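Local coordinates for proline dehydrogenase (Bradyrhizobium japonicum USDA 110, PDB 3HAZ), which probably oxidises proline to glutamate in two steps, pairing an FAD-dependent proline dehydrogenase with an NAD-dependent aldehyde dehydrogenase in a single chain, at residues I142-K147 with S927-I932; A564-T569 with G703-A708; N901-L906 with I932-V937. One frame throughout, in Å; residues are numbered along the deposited sequence.

Contact 1. Residues I142-K147 with S927-I932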
ATOM      1  N   ILE A 142     -27.492 -17.603  29.667  1.00 22.53           N
ATOM      2  CA  ILE A 142     -28.763 -18.093  29.161  1.00 22.63           C
ATOM      3  C   ILE A 142     -29.586 -16.966  28.549  1.00 21.32           C
ATOM      4  O   ILE A 142     -30.174 -17.135  27.490  1.00 28.72           O
ATOM      5  CB  ILE A 142     -29.573 -18.784  30.280  1.00 17.29           C
ATOM      6  CG1 ILE A 142     -28.777 -19.956  30.850  1.00 19.21           C
ATOM      7  CG2 ILE A 142     -30.929 -19.255  29.761  1.00 18.99           C
ATOM      8  CD1 ILE A 142     -29.452 -20.610  32.060  1.00 24.08           C
ATOM      9  N   GLY A 143     -29.624 -15.815  29.214  1.00 17.00           N
ATOM     10  CA  GLY A 143     -30.363 -14.681  28.694  1.00 18.80           C
ATOM     11  C   GLY A 143     -29.785 -14.212  27.371  1.00 20.09           C
ATOM     12  O   GLY A 143     -30.519 -13.883  26.439  1.00 18.44           O
ATOM     13  N   ARG A 144     -28.459 -14.184  27.278  1.00 15.24           N
ATOM     14  CA  ARG A 144     -27.818 -13.776  26.034  1.00 21.11           C
ATOM     15  C   ARG A 144     -28.140 -14.782  24.928  1.00 26.73           C
ATOM     16  O   ARG A 144     -28.373 -14.408  23.780  1.00 27.84           O
ATOM     17  CB  ARG A 144     -26.308 -13.612  26.216  1.00 28.80           C
ATOM     18  CG  ARG A 144     -25.908 -12.333  26.956  1.00 32.42           C
ATOM     19  CD  ARG A 144     -24.389 -12.141  26.960  1.00 35.37           C
ATOM     20  NE  ARG A 144     -23.995 -10.889  27.599  1.00 38.92           N
ATOM     21  CZ  ARG A 144     -22.781 -10.351  27.516  1.00 36.23           C
ATOM     22  NH1 ARG A 144     -22.518  -9.209  28.134  1.00 36.77           N
ATOM     23  NH2 ARG A 144     -21.827 -10.949  26.817  1.00 35.34           N
ATOM     24  N   LEU A 145     -28.171 -16.059  25.293  1.00 22.41           N
ATOM     25  CA  LEU A 145     -28.543 -17.119  24.367  1.00 25.62           C
ATOM     26  C   LEU A 145     -29.988 -16.942  23.902  1.00 28.90           C
ATOM     27  O   LEU A 145     -30.303 -17.127  22.725  1.00 26.65           O
ATOM     28  CB  LEU A 145     -28.371 -18.473  25.048  1.00 23.95           C
ATOM     29  CG  LEU A 145     -28.033 -19.684  24.187  1.00 34.02           C
ATOM     30  CD1 LEU A 145     -26.955 -19.345  23.171  1.00 34.83           C
ATOM     31  CD2 LEU A 145     -27.586 -20.819  25.093  1.00 36.62           C
ATOM     32  N   VAL A 146     -30.860 -16.564  24.830  1.00 31.12           N
ATOM     33  CA  VAL A 146     -32.276 -16.382  24.527  1.00 25.96           C
ATOM     34  C   VAL A 146     -32.477 -15.211  23.567  1.00 26.42           C
ATOM     35  O   VAL A 146     -33.247 -15.301  22.616  1.00 24.65           O
ATOM     36  CB  VAL A 146     -33.112 -16.163  25.815  1.00 24.15           C
ATOM     37  CG1 VAL A 146     -34.471 -15.559  25.483  1.00 21.05           C
ATOM     38  CG2 VAL A 146     -33.279 -17.479  26.565  1.00 21.71           C
ATOM     39  N   LYS A 147     -31.776 -14.115  23.823  1.00 26.82           N
ATOM     40  CA  LYS A 147     -31.840 -12.954  22.952  1.00 30.21           C
ATOM     41  C   LYS A 147     -31.393 -13.316  21.529  1.00 31.13           C
ATOM     42  O   LYS A 147     -31.977 -12.853  20.552  1.00 30.95           O
ATOM     43  CB  LYS A 147     -30.998 -11.811  23.534  1.00 30.12           C
ATOM     44  CG  LYS A 147     -30.957 -10.541  22.690  1.00 39.15           C
ATOM     45  CD  LYS A 147     -30.332  -9.388  23.476  1.00 47.09           C
ATOM     46  CE  LYS A 147     -30.175  -8.128  22.630  1.00 55.10           C
ATOM     47  NZ  LYS A 147     -28.948  -8.156  21.769  1.00 57.69           N
ATOM     48  N   SER A 927     -22.390 -10.208  34.764  1.00 19.60           N
ATOM     49  CA  SER A 927     -22.035  -9.960  36.160  1.00 18.40           C
ATOM     50  C   SER A 927     -20.633  -9.357  36.250  1.00 17.55           C
ATOM     51  O   SER A 927     -20.417  -8.360  36.931  1.00 21.63           O
ATOM     52  CB  SER A 927     -22.096 -11.255  36.978  1.00 22.88           C
ATOM     53  OG  SER A 927     -23.415 -11.750  37.068  1.00 31.73           O
ATOM     54  N   ILE A 928     -19.685  -9.983  35.563  1.00 18.83           N
ATOM     55  CA  ILE A 928     -18.320  -9.483  35.489  1.00 25.30           C
ATOM     56  C   ILE A 928     -18.303  -8.036  35.012  1.00 22.85           C
ATOM     57  O   ILE A 928     -17.618  -7.181  35.585  1.00 18.07           O
ATOM     58  CB  ILE A 928     -17.478 -10.338  34.525  1.00 29.57           C
ATOM     59  CG1 ILE A 928     -17.308 -11.751  35.089  1.00 22.07           C
ATOM     60  CG2 ILE A 928     -16.120  -9.681  34.246  1.00 23.06           C
ATOM     61  CD1 ILE A 928     -16.995 -12.795  34.025  1.00 19.04           C
ATOM     62  N   GLU A 929     -19.071  -7.756  33.967  1.00 19.16           N
ATOM     63  CA  GLU A 929     -19.063  -6.424  33.386  1.00 19.33           C
ATOM     64  C   GLU A 929     -19.741  -5.396  34.287  1.00 19.55           C
ATOM     65  O   GLU A 929     -19.309  -4.254  34.341  1.00 21.67           O
ATOM     66  CB  GLU A 929     -19.645  -6.435  31.968  1.00 18.84           C
ATOM     67  CG  GLU A 929     -18.691  -7.074  30.966  1.00 33.36           C
ATOM     68  CD  GLU A 929     -19.372  -7.540  29.692  1.00 36.86           C
ATOM     69  OE1 GLU A 929     -20.532  -7.141  29.455  1.00 29.17           O
ATOM     70  OE2 GLU A 929     -18.739  -8.307  28.929  1.00 39.01           O
ATOM     71  N   ALA A 930     -20.786  -5.803  35.002  1.00 22.70           N
ATOM     72  CA  ALA A 930     -21.436  -4.907  35.960  1.00 28.79           C
ATOM     73  C   ALA A 930     -20.492  -4.548  37.108  1.00 30.67           C
ATOM     74  O   ALA A 930     -20.454  -3.403  37.560  1.00 26.49           O
ATOM     75  CB  ALA A 930     -22.717  -5.519  36.494  1.00 27.70           C
ATOM     76  N   ILE A 931     -19.728  -5.529  37.576  1.00 25.15           N
ATOM     77  CA  ILE A 931     -18.740  -5.274  38.616  1.00 23.02           C
ATOM     78  C   ILE A 931     -17.657  -4.286  38.148  1.00 24.35           C
ATOM     79  O   ILE A 931     -17.330  -3.331  38.855  1.00 27.26           O
ATOM     80  CB  ILE A 931     -18.103  -6.578  39.121  1.00 23.91           C
ATOM     81  CG1 ILE A 931     -19.160  -7.413  39.854  1.00 28.85           C
ATOM     82  CG2 ILE A 931     -16.926  -6.263  40.034  1.00 21.38           C
ATOM     83  CD1 ILE A 931     -18.735  -8.834  40.174  1.00 29.81           C
ATOM     84  N   ILE A 932     -17.117  -4.514  36.953  1.00 23.45           N
ATOM     85  CA  ILE A 932     -16.091  -3.636  36.388  1.00 26.10           C
ATOM     86  C   ILE A 932     -16.610  -2.202  36.256  1.00 29.61           C
ATOM     87  O   ILE A 932     -15.920  -1.250  36.616  1.00 28.36           O
ATOM     88  CB  ILE A 932     -15.613  -4.137  35.011  1.00 23.26           C
ATOM     89  CG1 ILE A 932     -14.848  -5.453  35.153  1.00 19.60           C
ATOM     90  CG2 ILE A 932     -14.736  -3.087  34.316  1.00 28.76           C
ATOM     91  CD1 ILE A 932     -14.608  -6.157  33.818  1.00 20.44           C
TER
HETATM   92  O   HOH W   1     -19.731  -8.642  26.463  1.00 47.85           O
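Arg144 and Glu929 face each other from two helices whose backbones stay well apart, the CA of Arg144 lying 13.6 Å from the CA of Glu929. Both segments are regular helix, with Lys147 N bonded to Gly143 O at 2.9 Å and Ile932 N to Ile928 O at 3.0 Å, and two long polar side chains span the distance. In the arginine, CG lies beside the backbone N and anti to the carbonyl carbon (chi1 -76°), and from there the chain runs straight out to NE. Glu929 leaves its own helix in the same manner and also extends beyond CG. At the meeting point Arg144 NH1 comes 3.2 Å from Glu929 OE1, a salt bridge in which the carboxylate oxygen sits at the guanidinium edge. Its hydrogen bond is weak, bent to 130° at the hydrogen, and the two flat groups are turned 46° apart. A water lends a second connection, receiving a bond from Arg144 NH2 at 3.1 Å and donating one to Glu929 OE2 at 2.7 Å. The guanidinium is shared, for NH1 also forms a salt bridge with Asp926, three residues before Glu929 on helix 925-934, and this is the stronger partner. The result is a charged link at the surface between the helical region assigned to the DNA-binding domain of proline dehydrogenase and the aldehyde dehydrogenase part of the chain; these two side chains alone make the contact between the segments. Each helix is packed within its own part of the fold: Ile142 and Val146 pack on helix 106-115 and Leu145 on helix 71-85, whereas Ile928 and Ile931 of helix 925-934 rest on strand 917-921.

Contact 2. Residues A564-T569 with G703-A708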
ATOM      1  N   ALA A 564      22.545  18.123  34.977  1.00 30.60           N
ATOM      2  CA  ALA A 564      22.782  18.853  33.725  1.00 27.99           C
ATOM      3  C   ALA A 564      23.280  17.960  32.584  1.00 32.28           C
ATOM      4  O   ALA A 564      22.733  17.982  31.480  1.00 30.78           O
ATOM      5  CB  ALA A 564      23.762  20.013  33.958  1.00 28.35           C
ATOM      6  N   GLY A 565      24.326  17.185  32.851  1.00 30.10           N
ATOM      7  CA  GLY A 565      24.868  16.282  31.851  1.00 29.92           C
ATOM      8  C   GLY A 565      23.988  15.076  31.526  1.00 32.12           C
ATOM      9  O   GLY A 565      23.878  14.673  30.364  1.00 29.51           O
ATOM     10  N   TRP A 566      23.367  14.478  32.540  1.00 31.64           N
ATOM     11  CA  TRP A 566      22.532  13.303  32.294  1.00 26.78           C
ATOM     12  C   TRP A 566      21.301  13.683  31.487  1.00 23.44           C
ATOM     13  O   TRP A 566      20.957  13.018  30.514  1.00 28.94           O
ATOM     14  CB  TRP A 566      22.113  12.618  33.599  1.00 22.05           C
ATOM     15  CG  TRP A 566      21.303  11.381  33.373  1.00 27.23           C
ATOM     16  CD1 TRP A 566      20.026  11.146  33.799  1.00 26.92           C
ATOM     17  CD2 TRP A 566      21.705  10.210  32.647  1.00 23.72           C
ATOM     18  NE1 TRP A 566      19.613   9.901  33.389  1.00 27.72           N
ATOM     19  CE2 TRP A 566      20.625   9.305  32.685  1.00 26.00           C
ATOM     20  CE3 TRP A 566      22.873   9.839  31.975  1.00 26.12           C
ATOM     21  CZ2 TRP A 566      20.680   8.051  32.078  1.00 23.62           C
ATOM     22  CZ3 TRP A 566      22.927   8.596  31.372  1.00 24.60           C
ATOM     23  CH2 TRP A 566      21.838   7.713  31.430  1.00 26.79           C
ATOM     24  N   SER A 567      20.648  14.765  31.892  1.00 23.42           N
ATOM     25  CA  SER A 567      19.447  15.219  31.210  1.00 27.20           C
ATOM     26  C   SER A 567      19.722  15.484  29.733  1.00 25.38           C
ATOM     27  O   SER A 567      18.836  15.322  28.898  1.00 28.25           O
ATOM     28  CB  SER A 567      18.910  16.489  31.864  1.00 27.88           C
ATOM     29  OG  SER A 567      19.771  17.582  31.598  1.00 34.64           O
ATOM     30  N   ARG A 568      20.949  15.897  29.419  1.00 27.93           N
ATOM     31  CA  ARG A 568      21.315  16.248  28.050  1.00 25.95           C
ATOM     32  C   ARG A 568      21.942  15.082  27.287  1.00 30.65           C
ATOM     33  O   ARG A 568      22.266  15.204  26.102  1.00 31.42           O
ATOM     34  CB  ARG A 568      22.252  17.461  28.039  1.00 38.05           C
ATOM     35  CG  ARG A 568      21.566  18.759  28.428  1.00 41.38           C
ATOM     36  CD  ARG A 568      22.571  19.871  28.712  1.00 48.02           C
ATOM     37  NE  ARG A 568      21.894  21.128  29.028  1.00 52.70           N
ATOM     38  CZ  ARG A 568      21.303  21.394  30.190  1.00 49.86           C
ATOM     39  NH1 ARG A 568      20.709  22.564  30.380  1.00 50.99           N
ATOM     40  NH2 ARG A 568      21.304  20.491  31.164  1.00 43.49           N
ATOM     41  N   THR A 569      22.125  13.954  27.964  1.00 26.65           N
ATOM     42  CA  THR A 569      22.530  12.733  27.275  1.00 29.08           C
ATOM     43  C   THR A 569      21.394  12.237  26.368  1.00 31.10           C
ATOM     44  O   THR A 569      20.247  12.144  26.800  1.00 36.26           O
ATOM     45  CB  THR A 569      22.939  11.648  28.282  1.00 31.94           C
ATOM     46  OG1 THR A 569      24.066  12.114  29.036  1.00 33.34           O
ATOM     47  CG2 THR A 569      23.302  10.347  27.567  1.00 24.68           C
ATOM     48  N   GLY A 703      26.142   1.597  32.488  1.00 35.42           N
ATOM     49  CA  GLY A 703      26.299   2.850  31.771  1.00 36.36           C
ATOM     50  C   GLY A 703      25.694   4.069  32.435  1.00 33.94           C
ATOM     51  O   GLY A 703      25.788   5.175  31.902  1.00 29.64           O
ATOM     52  N   ILE A 704      25.061   3.885  33.590  1.00 30.08           N
ATOM     53  CA  ILE A 704      24.577   5.027  34.358  1.00 28.58           C
ATOM     54  C   ILE A 704      25.754   5.717  35.049  1.00 31.83           C
ATOM     55  O   ILE A 704      26.470   5.093  35.832  1.00 31.16           O
ATOM     56  CB  ILE A 704      23.549   4.606  35.419  1.00 30.15           C
ATOM     57  CG1 ILE A 704      22.405   3.819  34.770  1.00 23.66           C
ATOM     58  CG2 ILE A 704      23.022   5.832  36.154  1.00 30.62           C
ATOM     59  CD1 ILE A 704      21.678   4.579  33.681  1.00 21.55           C
ATOM     60  N   PRO A 705      25.967   7.009  34.748  1.00 34.90           N
ATOM     61  CA  PRO A 705      27.065   7.764  35.366  1.00 35.49           C
ATOM     62  C   PRO A 705      26.970   7.813  36.891  1.00 31.26           C
ATOM     63  O   PRO A 705      25.875   7.911  37.445  1.00 30.69           O
ATOM     64  CB  PRO A 705      26.896   9.173  34.782  1.00 41.28           C
ATOM     65  CG  PRO A 705      26.180   8.958  33.481  1.00 42.71           C
ATOM     66  CD  PRO A 705      25.248   7.804  33.736  1.00 33.46           C
ATOM     67  N   LYS A 706      28.121   7.749  37.554  1.00 30.33           N
ATOM     68  CA  LYS A 706      28.178   7.854  39.009  1.00 38.82           C
ATOM     69  C   LYS A 706      27.520   9.145  39.490  1.00 35.92           C
ATOM     70  O   LYS A 706      26.997   9.203  40.600  1.00 34.00           O
ATOM     71  CB  LYS A 706      29.630   7.815  39.498  1.00 46.41           C
ATOM     72  CG  LYS A 706      30.392   6.534  39.187  1.00 46.09           C
ATOM     73  CD  LYS A 706      29.826   5.353  39.946  1.00 48.85           C
ATOM     74  CE  LYS A 706      30.860   4.253  40.108  1.00 47.33           C
ATOM     75  NZ  LYS A 706      31.798   4.543  41.232  1.00 49.39           N
ATOM     76  N   SER A 707      27.553  10.181  38.653  1.00 35.22           N
ATOM     77  CA  SER A 707      27.001  11.481  39.022  1.00 34.15           C
ATOM     78  C   SER A 707      25.484  11.562  38.838  1.00 34.80           C
ATOM     79  O   SER A 707      24.863  12.546  39.236  1.00 32.31           O
ATOM     80  CB  SER A 707      27.686  12.600  38.231  1.00 32.95           C
ATOM     81  OG  SER A 707      27.624  12.338  36.841  1.00 33.94           O
ATOM     82  N   ALA A 708      24.893  10.526  38.247  1.00 31.63           N
ATOM     83  CA  ALA A 708      23.458  10.523  37.977  1.00 30.71           C
ATOM     84  C   ALA A 708      22.662   9.689  38.983  1.00 31.14           C
ATOM     85  O   ALA A 708      21.438   9.791  39.045  1.00 29.29           O
ATOM     86  CB  ALA A 708      23.185  10.032  36.557  1.00 26.44           C
TER
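Trp566, near the end of helix 549-567, packs against the turn that closes a beta-alpha-beta crossover, in which helix 689-702 joins the adjacent parallel strands 679-683 and 709-711 of the aldehyde dehydrogenase Rossmann-type sheet. Gly703 ends that helix in a Schellman motif, at backbone angles where a side chain would collide with the preceding carbonyl, and the chain then runs along the indole. With CG anti to the backbone N (chi1 -178°), the ring is carried out toward this turn. Ala708 CB sits over one face in a CH-pi contact, 4.2 Å from the centroid of the Trp566 five-membered ring and 23° off its normal. The six-membered ring receives the rest: Pro705 CD approaches Trp566 CZ3 obliquely at 3.4 Å, and Ile704 CD1 reaches Trp566 CH2 at 3.9 Å. The indole N-H is used as well, since NE1 bonds to the carbonyl of Leu674, which, with the packing, limits the rotation of the ring. Putting an alanine at Trp566 would probably open a gap beside Ile704, Pro705 and Ala708 and leave the Leu674 carbonyl without its donor. Around this core, Arg574 of helix 571-587 touches the indole, Ala577 of the same helix meets Ile704, and Ala708 exchanges backbone hydrogen bonds with Val680 of strand 679-683.

Contact 3. Residues N901-L906 with I932-V937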
ATOM      1  N   ASN A 901     -27.807  -9.528  47.103  1.00 44.85           N
ATOM      2  CA  ASN A 901     -27.120  -8.480  47.861  1.00 40.31           C
ATOM      3  C   ASN A 901     -25.753  -8.066  47.321  1.00 38.94           C
ATOM      4  O   ASN A 901     -24.940  -7.506  48.061  1.00 34.48           O
ATOM      5  CB  ASN A 901     -26.971  -8.895  49.325  1.00 42.72           C
ATOM      6  CG  ASN A 901     -28.263  -8.760  50.102  1.00 47.06           C
ATOM      7  OD1 ASN A 901     -29.141  -7.977  49.735  1.00 51.60           O
ATOM      8  ND2 ASN A 901     -28.386  -9.522  51.186  1.00 40.48           N
ATOM      9  N   LEU A 902     -25.496  -8.326  46.041  1.00 35.44           N
ATOM     10  CA  LEU A 902     -24.225  -7.919  45.448  1.00 33.19           C
ATOM     11  C   LEU A 902     -23.974  -6.422  45.648  1.00 38.28           C
ATOM     12  O   LEU A 902     -22.837  -6.001  45.860  1.00 34.04           O
ATOM     13  CB  LEU A 902     -24.155  -8.273  43.963  1.00 27.50           C
ATOM     14  CG  LEU A 902     -22.892  -7.779  43.241  1.00 32.85           C
ATOM     15  CD1 LEU A 902     -21.643  -8.493  43.754  1.00 33.50           C
ATOM     16  CD2 LEU A 902     -23.027  -7.953  41.744  1.00 29.22           C
ATOM     17  N   GLU A 903     -25.037  -5.626  45.582  1.00 42.67           N
ATOM     18  CA  GLU A 903     -24.918  -4.186  45.792  1.00 47.65           C
ATOM     19  C   GLU A 903     -24.229  -3.900  47.120  1.00 42.47           C
ATOM     20  O   GLU A 903     -23.309  -3.089  47.195  1.00 42.66           O
ATOM     21  CB  GLU A 903     -26.292  -3.519  45.771  1.00 56.47           C
ATOM     22  CG  GLU A 903     -26.259  -2.039  46.140  1.00 59.92           C
ATOM     23  CD  GLU A 903     -25.458  -1.211  45.152  1.00 56.66           C
ATOM     24  OE1 GLU A 903     -25.265  -1.671  44.005  1.00 53.50           O
ATOM     25  OE2 GLU A 903     -25.023  -0.100  45.520  1.00 56.42           O
ATOM     26  N   ARG A 904     -24.691  -4.581  48.162  1.00 35.38           N
ATOM     27  CA  ARG A 904     -24.112  -4.473  49.495  1.00 39.83           C
ATOM     28  C   ARG A 904     -22.619  -4.793  49.464  1.00 36.17           C
ATOM     29  O   ARG A 904     -21.817  -4.121  50.122  1.00 32.50           O
ATOM     30  CB  ARG A 904     -24.839  -5.423  50.455  1.00 43.32           C
ATOM     31  CG  ARG A 904     -24.766  -5.029  51.916  1.00 58.11           C
ATOM     32  CD  ARG A 904     -26.002  -5.508  52.667  1.00 67.47           C
ATOM     33  NE  ARG A 904     -25.805  -6.784  53.352  1.00 73.30           N
ATOM     34  CZ  ARG A 904     -26.796  -7.549  53.802  1.00 74.87           C
ATOM     35  NH1 ARG A 904     -26.530  -8.691  54.427  1.00 79.14           N
ATOM     36  NH2 ARG A 904     -28.058  -7.178  53.622  1.00 68.57           N
ATOM     37  N   VAL A 905     -22.255  -5.821  48.698  1.00 25.63           N
ATOM     38  CA  VAL A 905     -20.861  -6.233  48.570  1.00 25.20           C
ATOM     39  C   VAL A 905     -20.030  -5.132  47.921  1.00 29.77           C
ATOM     40  O   VAL A 905     -18.926  -4.829  48.362  1.00 26.86           O
ATOM     41  CB  VAL A 905     -20.725  -7.507  47.719  1.00 21.31           C
ATOM     42  CG1 VAL A 905     -19.264  -7.749  47.341  1.00 17.95           C
ATOM     43  CG2 VAL A 905     -21.315  -8.712  48.459  1.00 22.23           C
ATOM     44  N   LEU A 906     -20.577  -4.544  46.864  1.00 22.62           N
ATOM     45  CA  LEU A 906     -19.905  -3.483  46.134  1.00 23.84           C
ATOM     46  C   LEU A 906     -19.756  -2.219  46.986  1.00 30.08           C
ATOM     47  O   LEU A 906     -18.714  -1.567  46.948  1.00 28.65           O
ATOM     48  CB  LEU A 906     -20.644  -3.200  44.827  1.00 32.30           C
ATOM     49  CG  LEU A 906     -20.617  -4.369  43.835  1.00 33.60           C
ATOM     50  CD1 LEU A 906     -21.680  -4.217  42.758  1.00 28.25           C
ATOM     51  CD2 LEU A 906     -19.236  -4.510  43.220  1.00 31.61           C
ATOM     52  N   ILE A 932     -17.117  -4.514  36.953  1.00 23.45           N
ATOM     53  CA  ILE A 932     -16.091  -3.636  36.388  1.00 26.10           C
ATOM     54  C   ILE A 932     -16.610  -2.202  36.256  1.00 29.61           C
ATOM     55  O   ILE A 932     -15.920  -1.250  36.616  1.00 28.36           O
ATOM     56  CB  ILE A 932     -15.613  -4.137  35.011  1.00 23.26           C
ATOM     57  CG1 ILE A 932     -14.848  -5.453  35.153  1.00 19.60           C
ATOM     58  CG2 ILE A 932     -14.736  -3.087  34.316  1.00 28.76           C
ATOM     59  CD1 ILE A 932     -14.608  -6.157  33.818  1.00 20.44           C
ATOM     60  N   ASP A 933     -17.826  -2.062  35.737  1.00 25.80           N
ATOM     61  CA  ASP A 933     -18.450  -0.753  35.561  1.00 29.76           C
ATOM     62  C   ASP A 933     -18.512   0.007  36.877  1.00 31.43           C
ATOM     63  O   ASP A 933     -18.292   1.219  36.924  1.00 30.26           O
ATOM     64  CB  ASP A 933     -19.874  -0.910  35.016  1.00 34.69           C
ATOM     65  CG  ASP A 933     -20.625   0.415  34.948  1.00 43.85           C
ATOM     66  OD1 ASP A 933     -20.361   1.192  34.005  1.00 47.31           O
ATOM     67  OD2 ASP A 933     -21.484   0.674  35.828  1.00 41.79           O
ATOM     68  N   ARG A 934     -18.815  -0.721  37.942  1.00 30.57           N
ATOM     69  CA  ARG A 934     -19.093  -0.124  39.242  1.00 31.97           C
ATOM     70  C   ARG A 934     -17.847   0.321  40.017  1.00 35.66           C
ATOM     71  O   ARG A 934     -17.843   1.389  40.631  1.00 35.49           O
ATOM     72  CB  ARG A 934     -19.908  -1.102  40.087  1.00 27.35           C
ATOM     73  CG  ARG A 934     -20.071  -0.690  41.532  1.00 34.05           C
ATOM     74  CD  ARG A 934     -20.809   0.633  41.653  1.00 44.31           C
ATOM     75  NE  ARG A 934     -21.163   0.915  43.040  1.00 42.83           N
ATOM     76  CZ  ARG A 934     -22.308   0.554  43.605  1.00 44.13           C
ATOM     77  NH1 ARG A 934     -22.538   0.847  44.877  1.00 44.87           N
ATOM     78  NH2 ARG A 934     -23.223  -0.099  42.897  1.00 39.99           N
ATOM     79  N   VAL A 935     -16.801  -0.501  39.992  1.00 29.83           N
ATOM     80  CA  VAL A 935     -15.617  -0.256  40.815  1.00 31.40           C
ATOM     81  C   VAL A 935     -14.549   0.581  40.104  1.00 28.59           C
ATOM     82  O   VAL A 935     -14.491   0.626  38.872  1.00 31.93           O
ATOM     83  CB  VAL A 935     -15.001  -1.580  41.308  1.00 27.51           C
ATOM     84  CG1 VAL A 935     -16.049  -2.410  42.028  1.00 26.98           C
ATOM     85  CG2 VAL A 935     -14.414  -2.361  40.140  1.00 24.71           C
ATOM     86  N   GLN A 936     -13.702   1.242  40.887  1.00 35.08           N
ATOM     87  CA  GLN A 936     -12.669   2.116  40.335  1.00 36.73           C
ATOM     88  C   GLN A 936     -11.257   1.555  40.530  1.00 36.73           C
ATOM     89  O   GLN A 936     -10.261   2.217  40.232  1.00 44.84           O
ATOM     90  CB  GLN A 936     -12.772   3.513  40.956  1.00 48.28           C
ATOM     91  CG  GLN A 936     -13.703   4.457  40.211  1.00 57.07           C
ATOM     92  CD  GLN A 936     -13.600   5.890  40.714  1.00 61.05           C
ATOM     93  OE1 GLN A 936     -14.103   6.220  41.787  1.00 61.14           O
ATOM     94  NE2 GLN A 936     -12.951   6.749  39.933  1.00 55.81           N
ATOM     95  N   VAL A 937     -11.190   0.334  41.040  1.00 28.84           N
ATOM     96  CA  VAL A 937      -9.936  -0.361  41.317  1.00 28.97           C
ATOM     97  C   VAL A 937      -8.965  -0.335  40.136  1.00 24.72           C
ATOM     98  O   VAL A 937      -9.383  -0.425  38.988  1.00 25.11           O
ATOM     99  CB  VAL A 937     -10.245  -1.824  41.690  1.00 32.54           C
ATOM    100  CG1 VAL A 937      -8.978  -2.571  42.038  1.00 38.45           C
ATOM    101  CG2 VAL A 937     -11.221  -1.849  42.864  1.00 29.45           C
TER
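Arg934 reaches across Leu906 to helix 902-911 and ends on the carboxylate of Glu903. From CB, which points toward the opposite helix, CG stands anti to the backbone N and passes Leu906 CD1 at 4.1 Å. There the chain bends (chi2 61°), and the turn lays one face of the guanidinium against the leucine, Leu906 CB standing 4.3 Å above the centre of the plane. Beyond CD, NE makes a salt bridge with Glu910 of helix 902-911, so the same helix holds the arginine at two acidic positions. Helix 902-911 precedes strand 917-921 and helix 925-934 follows it, in the mixed sheet of the aldehyde dehydrogenase catalytic domain; helix 925-934 itself is the crossover of a beta-alpha-beta unit joining strand 917-921 to its parallel neighbour 939-942. At the tip, the two terminal nitrogens grip Glu903 end-on. Arg934 NH1 bonds to Glu903 OE2 at 2.7 Å, nearly straight at 161° and within the guanidinium plane. Its companion NH2 meets Glu903 OE1 at 2.8 Å and 152°, using the syn lone pair of that oxygen. The two flat groups are somewhat twisted against each other, yet the pair of bonds limits how far either can turn. Deeper in, where helix 925-934 has ended, Val935 CG1 touches Leu906 CD2 at 4.0 Å, and Val935 goes on to pack on Leu918 and Ile940. Next to the arginine, Asp933 forms a salt bridge with Arg568 of a neighbouring subunit.

Overall arrangement
Contacts 1 and 3 share Ile932 and helix 925-934, their centres about 15 Å apart, yet they turn that helix to different partners. Contact 1 is a surface link between the region of the DNA-binding domain and the aldehyde dehydrogenase part and relies on charge and water; contact 3, partly buried within the aldehyde dehydrogenase part, backs a tighter two-bond ion pair with apolar packing. Contact 2, centred about 54 Å from contact 1 and 47 Å from contact 3, is buried and has no ion pair or hydrogen bond across it, its indole packed against aliphatic side chains. Distance within one chain is deceptive, however: the subunit interface brings the elements of contacts 2 and 3 together.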